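Local coordinates for GGDEF family protein (Vibrio cholerae, PDB 5GZS), which binds arginine in a periplasmic solute-binding-type module and, as a diguanylate cyclase, probably couples such ligand sensing to cyclic di-GMP synthesis, at residues 26-31 with 183-188; 212-217 with 430-435; 359-364 with 368-373. One frame throughout, in Å; residues are numbered along the deposited sequence.

Contact 1: residues 26-31 with 183-188; sequences HHFNLE and EKYAHS
The imidazole of His27 and the phenol ring of Tyr185 lie against each other as an offset stack, with centroids 4.0 Å apart and planes 21° from parallel. Tyr185 CE1 sits over the centre of one imidazole face, and its closest approach is to CG of His27 at 3.2 Å. CD1 of the tyrosine adds a contact with ND1 of His27 at 3.3 Å, whereas its CZ reaches back to CB of the histidine at 3.5 Å. Phe28 is the third member of this aromatic cluster. Its CE2 touches CB of Tyr185 at 3.9 Å, and the two rings meet obliquely, their planes at 66°. His27 also meets its own neighbour, its ND1 standing 3.9 Å above the centre of the Phe28 ring, so the imidazole contacts both other rings. The two residues reach Tyr185 by different rotamers: CG of His27 is trans to its backbone N (chi1 -173°), while CG of Phe28 lies beside its own backbone N. Farther out, the tyrosine hydroxyl hydrogen-bonds with the hydroxyl of Ser23, one turn before His27, which ties the phenol to helix 15-28 at its polar end too. Behind the ring, the carbonyl O of Tyr185 accepts two bonds from Ser188, from OG at 2.7 Å and from N at 3.1 Å. Ser188 is the N-cap of helix 189-218, so the residue that bonds to the Tyr185 carbonyl also caps the next helix. The cluster thus joins the C-terminal end of helix 15-28 to that of helix 176-186 at the protein surface. After Asn29 the segment 26-31 leads on to strand 32-36, while Glu183 and His187 anchor the other segment to the backbone of Arg72 and Pro73, in strand 69-75.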
# COMPACT_ATOMS: atom_id res chain seq x y z
N HIS A 26 -27.60 37.01 -3.86
CA HIS A 26 -27.41 38.11 -4.72
C HIS A 26 -27.83 37.80 -6.12
O HIS A 26 -28.35 38.64 -6.80
CB HIS A 26 -25.96 38.51 -4.68
CG HIS A 26 -25.63 39.65 -5.58
ND1 HIS A 26 -25.90 40.95 -5.24
CD2 HIS A 26 -25.08 39.69 -6.80
CE1 HIS A 26 -25.51 41.74 -6.21
NE2 HIS A 26 -25.02 40.99 -7.17
N HIS A 27 -27.61 36.58 -6.55
CA HIS A 27 -27.89 36.27 -7.94
C HIS A 27 -29.39 36.21 -8.19
O HIS A 27 -29.87 36.71 -9.21
CB HIS A 27 -27.23 34.95 -8.33
CG HIS A 27 -27.32 34.64 -9.79
ND1 HIS A 27 -28.20 33.70 -10.30
CD2 HIS A 27 -26.62 35.12 -10.85
CE1 HIS A 27 -28.03 33.61 -11.60
NE2 HIS A 27 -27.08 34.46 -11.96
N PHE A 28 -30.14 35.61 -7.25
CA PHE A 28 -31.59 35.50 -7.37
C PHE A 28 -32.37 36.60 -6.62
O PHE A 28 -33.60 36.55 -6.56
CB PHE A 28 -32.06 34.14 -6.87
CG PHE A 28 -31.64 33.00 -7.73
CD1 PHE A 28 -32.09 32.91 -9.04
CD2 PHE A 28 -30.80 32.01 -7.24
CE1 PHE A 28 -31.70 31.85 -9.85
CE2 PHE A 28 -30.40 30.94 -8.04
CZ PHE A 28 -30.85 30.86 -9.34
N ASN A 29 -31.67 37.57 -6.04
CA ASN A 29 -32.31 38.62 -5.25
C ASN A 29 -33.12 38.01 -4.10
O ASN A 29 -34.32 38.29 -3.97
CB ASN A 29 -33.21 39.48 -6.16
CG ASN A 29 -33.70 40.76 -5.49
OD1 ASN A 29 -33.51 40.97 -4.29
ND2 ASN A 29 -34.35 41.61 -6.28
N LEU A 30 -32.49 37.18 -3.27
CA LEU A 30 -33.18 36.50 -2.17
C LEU A 30 -32.78 37.07 -0.82
O LEU A 30 -31.62 37.40 -0.60
CB LEU A 30 -32.89 34.99 -2.17
CG LEU A 30 -33.10 34.24 -3.49
CD1 LEU A 30 -32.52 32.84 -3.39
CD2 LEU A 30 -34.56 34.17 -3.83
N GLU A 31 -33.74 37.16 0.10
CA GLU A 31 -33.48 37.56 1.46
C GLU A 31 -33.03 36.36 2.23
O GLU A 31 -33.84 35.50 2.56
CB GLU A 31 -34.72 38.18 2.11
CG GLU A 31 -35.07 39.52 1.53
CD GLU A 31 -33.90 40.50 1.59
OE1 GLU A 31 -33.05 40.38 2.50
OE2 GLU A 31 -33.82 41.39 0.72
N GLU A 183 -29.51 24.67 -7.21
CA GLU A 183 -28.66 23.60 -7.69
C GLU A 183 -28.02 23.95 -9.03
O GLU A 183 -26.80 23.87 -9.17
CB GLU A 183 -29.45 22.30 -7.84
CG GLU A 183 -28.56 21.12 -8.14
CD GLU A 183 -29.31 19.81 -8.22
OE1 GLU A 183 -29.27 19.17 -9.30
OE2 GLU A 183 -29.93 19.41 -7.22
N LYS A 184 -28.83 24.37 -9.99
CA LYS A 184 -28.32 24.64 -11.33
C LYS A 184 -27.34 25.81 -11.37
O LYS A 184 -26.40 25.84 -12.17
CB LYS A 184 -29.48 24.89 -12.29
CG LYS A 184 -29.05 25.10 -13.76
CD LYS A 184 -30.27 25.27 -14.70
CE LYS A 184 -29.89 25.73 -16.12
NZ LYS A 184 -29.08 24.73 -16.89
N TYR A 185 -27.56 26.78 -10.48
CA TYR A 185 -26.70 27.96 -10.42
C TYR A 185 -25.34 27.59 -9.84
O TYR A 185 -24.30 28.11 -10.28
CB TYR A 185 -27.38 29.06 -9.59
CG TYR A 185 -26.48 30.22 -9.25
CD1 TYR A 185 -26.07 31.14 -10.23
CD2 TYR A 185 -26.05 30.43 -7.95
CE1 TYR A 185 -25.26 32.19 -9.92
CE2 TYR A 185 -25.23 31.49 -7.63
CZ TYR A 185 -24.85 32.37 -8.62
OH TYR A 185 -24.03 33.41 -8.28
N ALA A 186 -25.37 26.70 -8.85
CA ALA A 186 -24.17 26.31 -8.10
C ALA A 186 -23.20 25.55 -8.97
O ALA A 186 -21.99 25.58 -8.74
CB ALA A 186 -24.55 25.48 -6.91
N HIS A 187 -23.74 24.86 -9.97
CA HIS A 187 -22.93 24.03 -10.85
C HIS A 187 -22.33 24.84 -11.98
O HIS A 187 -21.54 24.32 -12.77
CB HIS A 187 -23.76 22.89 -11.41
CG HIS A 187 -23.93 21.76 -10.45
ND1 HIS A 187 -25.09 21.03 -10.34
CD2 HIS A 187 -23.07 21.23 -9.54
CE1 HIS A 187 -24.95 20.10 -9.41
NE2 HIS A 187 -23.73 20.19 -8.92
N SER A 188 -22.71 26.11 -12.04
CA SER A 188 -22.25 26.97 -13.12
C SER A 188 -20.72 27.10 -13.07
O SER A 188 -20.12 27.04 -12.01
CB SER A 188 -22.91 28.37 -13.05
OG SER A 188 -22.43 29.15 -11.97

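Contact 2: residues 212-217 with 430-435; sequences RQSVVE and FSRAIK
Arg432 lays the NH1 end of its guanidinium against the hydroxymethyl group of Ser214, making a polar side-chain bridge between two helices. Ser214 lies on the long helix 189-218, which follows helix 176-186 in the chain, and Arg432 on helix 421-435, which packs on a mixed sheet in the second of two regions that, by family, probably adopt the periplasmic solute-binding protein (family 3) fold. Backbone separation shows why this is a bridge and not close helix packing: the nearest CA atoms, those of Ser214 and Arg432, are still 10.3 Å apart, and the buried surface totals just 65 Å². The arginine spans most of that gap. Its CG lies beside the backbone N, CD continues the extended chain, and a bend at chi3 (60°) turns the guanidinium so that its edge faces the serine. The NH1 atom donates to OG of Ser214; NH2 stays farther off, 4.1 Å from that OG, so the grip is single and not forked. CB of Ser214 lies 3.6 Å from NH1 of Arg432, so the hydroxymethyl group as a whole abuts the guanidinium. Further along, NE of Arg432 faces Asp153 in a long, weak ion pair. At that range Asp153 can bias the orientation of the group only weakly, if at all. Other residues of the helix have their own partners: Phe430 and Ile434 rest on Ile415 of strand 414-417, Ala433 contacts helix 248-259, and Lys435 forms a salt bridge with Glu306. At the bridge itself, the hydrogen bond from NH1 of Arg432 to OG of Ser214 measures 3.0 Å, with an N-H...O angle of 136° and the oxygen 28° out of the guanidinium plane.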
# COMPACT_ATOMS: atom_id res chain seq x y z
N ARG A 212 2.85 30.25 10.79
CA ARG A 212 3.77 31.36 10.90
C ARG A 212 3.87 31.88 12.33
O ARG A 212 4.93 32.33 12.78
CB ARG A 212 3.37 32.44 9.92
CG ARG A 212 3.68 31.94 8.51
CD ARG A 212 3.11 32.81 7.41
NE ARG A 212 3.19 32.05 6.17
CZ ARG A 212 2.69 32.45 5.00
NH1 ARG A 212 2.07 33.62 4.92
NH2 ARG A 212 2.81 31.68 3.93
N GLN A 213 2.79 31.75 13.09
CA GLN A 213 2.84 32.17 14.47
C GLN A 213 3.79 31.26 15.23
O GLN A 213 4.39 31.67 16.23
CB GLN A 213 1.45 32.17 15.11
CG GLN A 213 1.34 33.15 16.26
CD GLN A 213 2.04 34.50 15.99
OE1 GLN A 213 1.96 35.06 14.88
NE2 GLN A 213 2.72 35.02 17.00
N SER A 214 3.94 30.04 14.75
CA SER A 214 4.83 29.10 15.40
C SER A 214 6.27 29.48 15.17
O SER A 214 7.13 29.30 16.06
CB SER A 214 4.58 27.68 14.91
OG SER A 214 3.44 27.14 15.52
N VAL A 215 6.54 29.99 13.96
CA VAL A 215 7.88 30.46 13.61
C VAL A 215 8.28 31.57 14.57
O VAL A 215 9.34 31.50 15.20
CB VAL A 215 7.95 30.97 12.17
CG1 VAL A 215 9.29 31.64 11.89
CG2 VAL A 215 7.65 29.85 11.18
N VAL A 216 7.41 32.57 14.69
CA VAL A 216 7.59 33.70 15.60
C VAL A 216 7.77 33.22 17.03
O VAL A 216 8.73 33.62 17.71
CB VAL A 216 6.40 34.70 15.53
CG1 VAL A 216 6.44 35.66 16.70
CG2 VAL A 216 6.40 35.47 14.20
N GLU A 217 6.86 32.36 17.50
CA GLU A 217 7.02 31.78 18.84
C GLU A 217 8.33 31.01 19.01
O GLU A 217 8.78 30.83 20.13
CB GLU A 217 5.86 30.85 19.20
CG GLU A 217 4.57 31.58 19.52
CD GLU A 217 3.42 30.64 19.77
OE1 GLU A 217 3.65 29.41 19.88
OE2 GLU A 217 2.27 31.13 19.87
N PHE A 430 9.77 22.48 9.45
CA PHE A 430 9.75 22.08 8.05
C PHE A 430 8.81 20.87 7.86
O PHE A 430 8.15 20.76 6.83
CB PHE A 430 11.17 21.78 7.53
CG PHE A 430 11.85 23.00 6.90
CD1 PHE A 430 12.52 23.93 7.68
CD2 PHE A 430 11.80 23.21 5.54
CE1 PHE A 430 13.13 25.05 7.11
CE2 PHE A 430 12.40 24.32 4.96
CZ PHE A 430 13.07 25.24 5.74
N SER A 431 8.71 19.99 8.85
CA SER A 431 7.74 18.90 8.74
C SER A 431 6.31 19.42 8.49
O SER A 431 5.61 18.96 7.56
CB SER A 431 7.78 18.04 9.99
OG SER A 431 9.02 17.37 10.08
N ARG A 432 5.87 20.40 9.28
CA ARG A 432 4.55 21.00 9.07
C ARG A 432 4.44 21.65 7.70
O ARG A 432 3.46 21.44 7.01
CB ARG A 432 4.24 22.02 10.15
CG ARG A 432 4.16 21.41 11.53
CD ARG A 432 3.96 22.49 12.58
NE ARG A 432 2.73 23.25 12.38
CZ ARG A 432 2.32 24.20 13.22
NH1 ARG A 432 3.05 24.47 14.29
NH2 ARG A 432 1.20 24.86 12.98
N ALA A 433 5.44 22.43 7.30
CA ALA A 433 5.33 23.11 6.01
C ALA A 433 5.14 22.09 4.88
O ALA A 433 4.35 22.29 3.96
CB ALA A 433 6.56 23.97 5.74
N ILE A 434 5.88 20.98 4.97
CA ILE A 434 5.75 19.89 4.01
C ILE A 434 4.36 19.24 4.03
O ILE A 434 3.80 18.97 2.95
CB ILE A 434 6.81 18.83 4.28
CG1 ILE A 434 8.17 19.30 3.76
CG2 ILE A 434 6.42 17.52 3.64
CD1 ILE A 434 9.34 18.46 4.29
N LYS A 435 3.78 19.00 5.22
CA LYS A 435 2.41 18.47 5.30
C LYS A 435 1.42 19.31 4.51
O LYS A 435 0.71 18.78 3.65
CB LYS A 435 1.93 18.35 6.74
CG LYS A 435 2.61 17.21 7.46
CD LYS A 435 2.05 16.95 8.83
CE LYS A 435 3.13 16.30 9.67
NZ LYS A 435 2.62 15.41 10.75

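Contact 3: residues 359-364 with 368-373; sequences FSYASQ and VQALLN
With CG of Tyr361 trans to its carbonyl carbon (chi1 -68°) and the ring turned roughly perpendicular at chi2 (86°), the phenol is carried from the strand to the methyl group of Ala370. The phenolic end does the touching: CB of Ala370 lies 3.1 Å from OH of Tyr361 and 3.3 Å from its CZ. On the ring itself CE2 is 3.6 Å from that methyl carbon and CE1 4.0 Å, so the methyl lies slightly nearer the CE2 side, in an oblique contact centred on the phenolic end. The hydroxyl has its polar partner beyond the helix, a hydrogen bond with OE1 of Glu375, and Glu375 also touches Ala370. This second-shell carboxylate fixes the far end of the phenol while the alanine packs beside it. The other half of the contact is the first turn of helix 364-372, where Val368 N donates to Gln364 O over 2.6 Å in an almost straight bond, 172° at the hydrogen. Val368 lines the same carbonyl with its CG2, placed beside the backbone N and 3.3 Å from Gln364 O. The start of the helix is set by Ser363, the N-cap, whose OG takes a hydrogen bond from Glu366 N; the Glu366 carboxylate in turn accepts from Ala362 N, tying the preceding loop to that turn. Gln364 packs inward on Leu381 and Leu371 on Ile379, so this helix covers strand 378-382. Strand 359-361 pairs with strand 337-340 at one margin of the mixed sheet, and 337-340 lies between it and 378-382. With both flanking strands parallel to 337-340, the chain passes from 359-361 through helix 364-372 to 378-382. This is a beta-alpha-beta crossover, as in the alpha/beta lobes of the periplasmic solute-binding fold.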
# COMPACT_ATOMS: atom_id res chain seq x y z
N PHE A 359 29.78 -6.23 -3.97
CA PHE A 359 30.92 -5.60 -4.63
C PHE A 359 30.72 -4.10 -4.53
O PHE A 359 29.65 -3.59 -4.88
CB PHE A 359 31.03 -6.04 -6.09
CG PHE A 359 31.36 -7.50 -6.26
CD1 PHE A 359 30.36 -8.46 -6.31
CD2 PHE A 359 32.68 -7.91 -6.36
CE1 PHE A 359 30.67 -9.80 -6.46
CE2 PHE A 359 33.00 -9.23 -6.51
CZ PHE A 359 32.00 -10.19 -6.56
N SER A 360 31.73 -3.39 -4.03
CA SER A 360 31.57 -1.96 -3.80
C SER A 360 32.29 -1.12 -4.85
O SER A 360 33.31 -1.53 -5.39
CB SER A 360 32.06 -1.57 -2.40
OG SER A 360 31.76 -2.58 -1.45
N TYR A 361 31.72 0.04 -5.13
CA TYR A 361 32.29 0.94 -6.11
C TYR A 361 32.26 2.34 -5.57
O TYR A 361 31.61 2.63 -4.56
CB TYR A 361 31.53 0.87 -7.43
CG TYR A 361 31.72 -0.43 -8.14
CD1 TYR A 361 30.91 -1.53 -7.85
CD2 TYR A 361 32.72 -0.58 -9.09
CE1 TYR A 361 31.08 -2.74 -8.50
CE2 TYR A 361 32.90 -1.79 -9.75
CZ TYR A 361 32.08 -2.87 -9.45
OH TYR A 361 32.25 -4.06 -10.09
N ALA A 362 32.96 3.21 -6.28
CA ALA A 362 33.15 4.58 -5.87
C ALA A 362 32.02 5.45 -6.37
O ALA A 362 31.72 6.49 -5.79
CB ALA A 362 34.50 5.10 -6.39
N SER A 363 31.37 5.01 -7.44
CA SER A 363 30.36 5.82 -8.10
C SER A 363 29.32 5.00 -8.84
O SER A 363 29.51 3.81 -9.09
CB SER A 363 31.02 6.80 -9.07
OG SER A 363 31.76 6.08 -10.05
N GLN A 364 28.24 5.68 -9.20
CA GLN A 364 27.18 5.12 -10.01
C GLN A 364 27.75 4.74 -11.37
O GLN A 364 27.60 3.59 -11.83
CB GLN A 364 26.04 6.12 -10.15
CG GLN A 364 24.67 5.48 -10.33
CD GLN A 364 23.74 6.32 -11.20
OE1 GLN A 364 24.15 6.87 -12.22
NE2 GLN A 364 22.50 6.44 -10.77
N VAL A 368 27.53 1.15 -12.80
CA VAL A 368 26.96 0.80 -14.08
C VAL A 368 27.95 0.11 -15.02
O VAL A 368 27.67 -0.98 -15.54
CB VAL A 368 26.42 2.03 -14.80
CG1 VAL A 368 25.96 1.64 -16.20
CG2 VAL A 368 25.29 2.69 -13.99
N GLN A 369 29.11 0.72 -15.24
CA GLN A 369 30.06 0.15 -16.21
C GLN A 369 30.46 -1.28 -15.82
O GLN A 369 30.77 -2.13 -16.68
CB GLN A 369 31.30 1.04 -16.35
CG GLN A 369 31.13 2.16 -17.38
CD GLN A 369 31.13 1.66 -18.82
OE1 GLN A 369 31.78 0.65 -19.15
NE2 GLN A 369 30.39 2.35 -19.68
N ALA A 370 30.44 -1.55 -14.52
CA ALA A 370 30.71 -2.89 -14.02
C ALA A 370 29.65 -3.88 -14.49
O ALA A 370 29.96 -5.01 -14.86
CB ALA A 370 30.77 -2.87 -12.51
N LEU A 371 28.38 -3.45 -14.47
CA LEU A 371 27.29 -4.30 -14.93
C LEU A 371 27.45 -4.59 -16.42
O LEU A 371 27.30 -5.73 -16.87
CB LEU A 371 25.94 -3.65 -14.66
CG LEU A 371 24.72 -4.38 -15.22
CD1 LEU A 371 24.58 -5.74 -14.54
CD2 LEU A 371 23.44 -3.57 -15.10
N LEU A 372 27.78 -3.54 -17.18
CA LEU A 372 28.01 -3.63 -18.62
C LEU A 372 29.20 -4.52 -18.95
O LEU A 372 29.14 -5.31 -19.90
CB LEU A 372 28.23 -2.24 -19.21
CG LEU A 372 27.00 -1.34 -19.15
CD1 LEU A 372 27.31 0.07 -19.64
CD2 LEU A 372 25.89 -1.97 -19.96
N ASN A 373 30.27 -4.41 -18.17
CA ASN A 373 31.46 -5.23 -18.40
C ASN A 373 31.33 -6.68 -17.89
O ASN A 373 32.30 -7.43 -17.92
CB ASN A 373 32.70 -4.57 -17.77
CG ASN A 373 33.04 -3.20 -18.39
OD1 ASN A 373 32.19 -2.54 -18.99
ND2 ASN A 373 34.29 -2.78 -18.24

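Overall arrangement
The three contacts are spread along an elongated chain: the centres of contacts 1 and 3 are about 66 Å apart, on opposite sides of its centre and in the two different solute-binding-type regions of the chain. Contact 2 is nearer the middle, about 39 Å from contact 1 and 42 Å from contact 3, measured between centres. Helix 189-218 relates the first two, being capped at contact 1 and bridged near its other end at contact 2. Contacts 1 and 2 lie at the surface, whereas contact 3 is partly buried. Their chemistry differs accordingly: stacked rings join two helix ends, one charged hydrogen bond spans separated helices, and local apolar packing with a backbone bond organises a strand-helix turn.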